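Local coordinates for protein race-specific elicitor A4 (Passalora fulva, PDB 6BN0) that binds chitin as a secreted fungal effector and triggers a hypersensitive response in tomato genotypes carrying Cf-4, at residues C67-P70 with N71-T74. Residues are numbered along the deposited sequence; the frame is centred on the assembly and turned at random.
Sequences CDYP and NLST. With NAG (2-acetamido-2-deoxy-beta-D-glucopyranose), chain E; NAG (2-acetamido-2-deoxy-beta-D-glucopyranose), chain F; NAG (2-acetamido-2-deoxy-beta-D-glucopyranose), chain B.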
# COMPACT_ATOMS: atom_id res chain seq x y z
N CYS A 67 -2.96 -1.70 8.07
CA CYS A 67 -4.26 -1.78 8.72
C CYS A 67 -4.72 -3.24 8.83
O CYS A 67 -4.51 -4.04 7.91
CB CYS A 67 -5.25 -0.94 7.92
SG CYS A 67 -4.77 0.78 7.78
N ASP A 68 -5.33 -3.60 9.95
CA ASP A 68 -5.54 -5.02 10.29
C ASP A 68 -6.86 -5.18 11.02
O ASP A 68 -7.49 -4.18 11.43
CB ASP A 68 -4.37 -5.57 11.16
CG ASP A 68 -4.01 -7.05 10.81
OD1 ASP A 68 -4.86 -7.81 10.31
OD2 ASP A 68 -2.85 -7.46 10.97
N TYR A 69 -7.30 -6.44 11.20
CA TYR A 69 -8.49 -6.67 12.00
C TYR A 69 -8.23 -6.21 13.43
O TYR A 69 -7.09 -6.36 13.94
CB TYR A 69 -8.94 -8.14 12.01
CG TYR A 69 -9.18 -8.66 10.61
CD1 TYR A 69 -10.27 -8.22 9.87
CD2 TYR A 69 -8.31 -9.57 10.02
CE1 TYR A 69 -10.51 -8.69 8.60
CE2 TYR A 69 -8.53 -10.04 8.76
CZ TYR A 69 -9.63 -9.60 8.05
OH TYR A 69 -9.85 -10.06 6.77
N PRO A 70 -9.24 -5.67 14.12
CA PRO A 70 -9.01 -5.15 15.49
C PRO A 70 -8.35 -6.11 16.45
O PRO A 70 -7.46 -5.69 17.20
CB PRO A 70 -10.43 -4.76 15.94
CG PRO A 70 -11.10 -4.31 14.61
CD PRO A 70 -10.59 -5.34 13.60
N ASN A 71 -8.72 -7.39 16.45
CA ASN A 71 -8.07 -8.33 17.36
C ASN A 71 -6.58 -8.53 17.07
O ASN A 71 -5.89 -9.11 17.90
CB ASN A 71 -8.79 -9.68 17.32
CG ASN A 71 -8.59 -10.39 16.02
OD1 ASN A 71 -8.83 -9.83 14.96
ND2 ASN A 71 -8.13 -11.63 16.10
N LEU A 72 -6.07 -8.07 15.93
CA LEU A 72 -4.64 -8.15 15.64
C LEU A 72 -3.97 -6.79 15.66
O LEU A 72 -2.77 -6.71 15.42
CB LEU A 72 -4.39 -8.79 14.27
CG LEU A 72 -4.97 -10.18 14.10
CD1 LEU A 72 -4.90 -10.63 12.61
CD2 LEU A 72 -4.23 -11.11 15.03
N SER A 73 -4.71 -5.73 15.93
CA SER A 73 -4.13 -4.40 15.84
C SER A 73 -3.39 -4.07 17.12
O SER A 73 -3.52 -4.74 18.14
CB SER A 73 -5.22 -3.35 15.61
OG SER A 73 -5.84 -3.07 16.86
N THR A 74 -2.64 -2.97 17.07
CA THR A 74 -1.93 -2.47 18.25
C THR A 74 -2.70 -1.30 18.91
O THR A 74 -2.13 -0.53 19.69
CB THR A 74 -0.50 -2.08 17.88
OG1 THR A 74 -0.52 -1.22 16.73
CG2 THR A 74 0.41 -3.31 17.59
C1 NAG E . -4.26 -10.12 4.84
C2 NAG E . -5.65 -10.22 5.47
C3 NAG E . -5.93 -11.67 5.93
C4 NAG E . -5.63 -12.65 4.79
C5 NAG E . -4.27 -12.38 4.15
C6 NAG E . -4.04 -13.22 2.93
C7 NAG E . -6.72 -8.26 6.39
C8 NAG E . -6.85 -7.27 7.52
N2 NAG E . -5.83 -9.24 6.54
O3 NAG E . -7.32 -11.81 6.25
O4 NAG E . -5.65 -14.00 5.23
O5 NAG E . -4.17 -11.00 3.75
O6 NAG E . -2.80 -12.92 2.30
O7 NAG E . -7.41 -8.19 5.39
C1 NAG F . -8.08 -8.86 2.24
C2 NAG F . -9.52 -9.12 2.70
C3 NAG F . -9.75 -10.61 2.95
C4 NAG F . -9.29 -11.45 1.77
C5 NAG F . -7.85 -11.10 1.41
C6 NAG F . -7.35 -11.80 0.17
C7 NAG F . -10.71 -7.41 4.03
C8 NAG F . -10.82 -6.75 5.40
N2 NAG F . -9.79 -8.37 3.92
O3 NAG F . -11.13 -10.83 3.22
O4 NAG F . -9.32 -12.82 2.16
O5 NAG F . -7.75 -9.70 1.14
O6 NAG F . -5.96 -11.53 -0.00
O7 NAG F . -11.42 -7.07 3.09
C1 NAG B . -1.54 -6.27 2.39
C2 NAG B . -1.24 -7.77 2.19
C3 NAG B . -2.42 -8.63 2.69
C4 NAG B . -2.88 -8.20 4.07
C5 NAG B . -3.14 -6.69 4.10
C6 NAG B . -3.56 -6.19 5.48
C7 NAG B . 0.06 -8.69 0.31
C8 NAG B . 0.13 -8.88 -1.18
N2 NAG B . -1.01 -8.03 0.77
O3 NAG B . -1.98 -9.99 2.72
O4 NAG B . -4.14 -8.76 4.42
O5 NAG B . -1.93 -6.02 3.74
O6 NAG B . -3.66 -4.77 5.51
O7 NAG B . 0.93 -9.12 1.06
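Leu72 N donates to Tyr69 O (2.8 Å, N-H...O 153°) and Ser73 N to Pro70 O (3.0 Å), two successive i to i+3 bonds that wind the chain into a short 3-10 turn as it leaves strand 66-68. The turn brings Leu72 back over Asp68: its CD1 lies 3.6 Å from carboxylate OD1, the two side chains crossing at a slant, while CD1 also lies loosely at the Tyr69 ring edge, 4.4 Å from CD2. OD1 is engaged by Tyr69 N as well (2.9 Å), on its anti side and 19° out of the carboxylate plane; with OD2 accepting from Trp66 NE1, both carboxylate oxygens are held and the group's rotation is restrained. On Tyr69, CG stands anti to the carbonyl carbon (chi1 -57°), which sends the ring away from the turn and toward the sugars. The acetamido methyl C8 of the chain E NAG sits 3.5 Å above one ring face, displaced toward the rim, a CH-pi type approach. At the ring's edge, Tyr69 OH shares a hydrogen bond with O3 of that sugar (3.1 Å) and receives a weak one from N2 of the chain F NAG. Cys67 O accepts a hydrogen bond from O6 of the chain B NAG (2.6 Å). Ser73 OG hydrogen-bonds to Gln57 OE1 on the partner strand 57-59. The strand end, with Tyr69 just after it, thus lines part of the chitin-binding site of this CBM14 (peritrophin-A type) domain, and the 3-10 turn closes behind it.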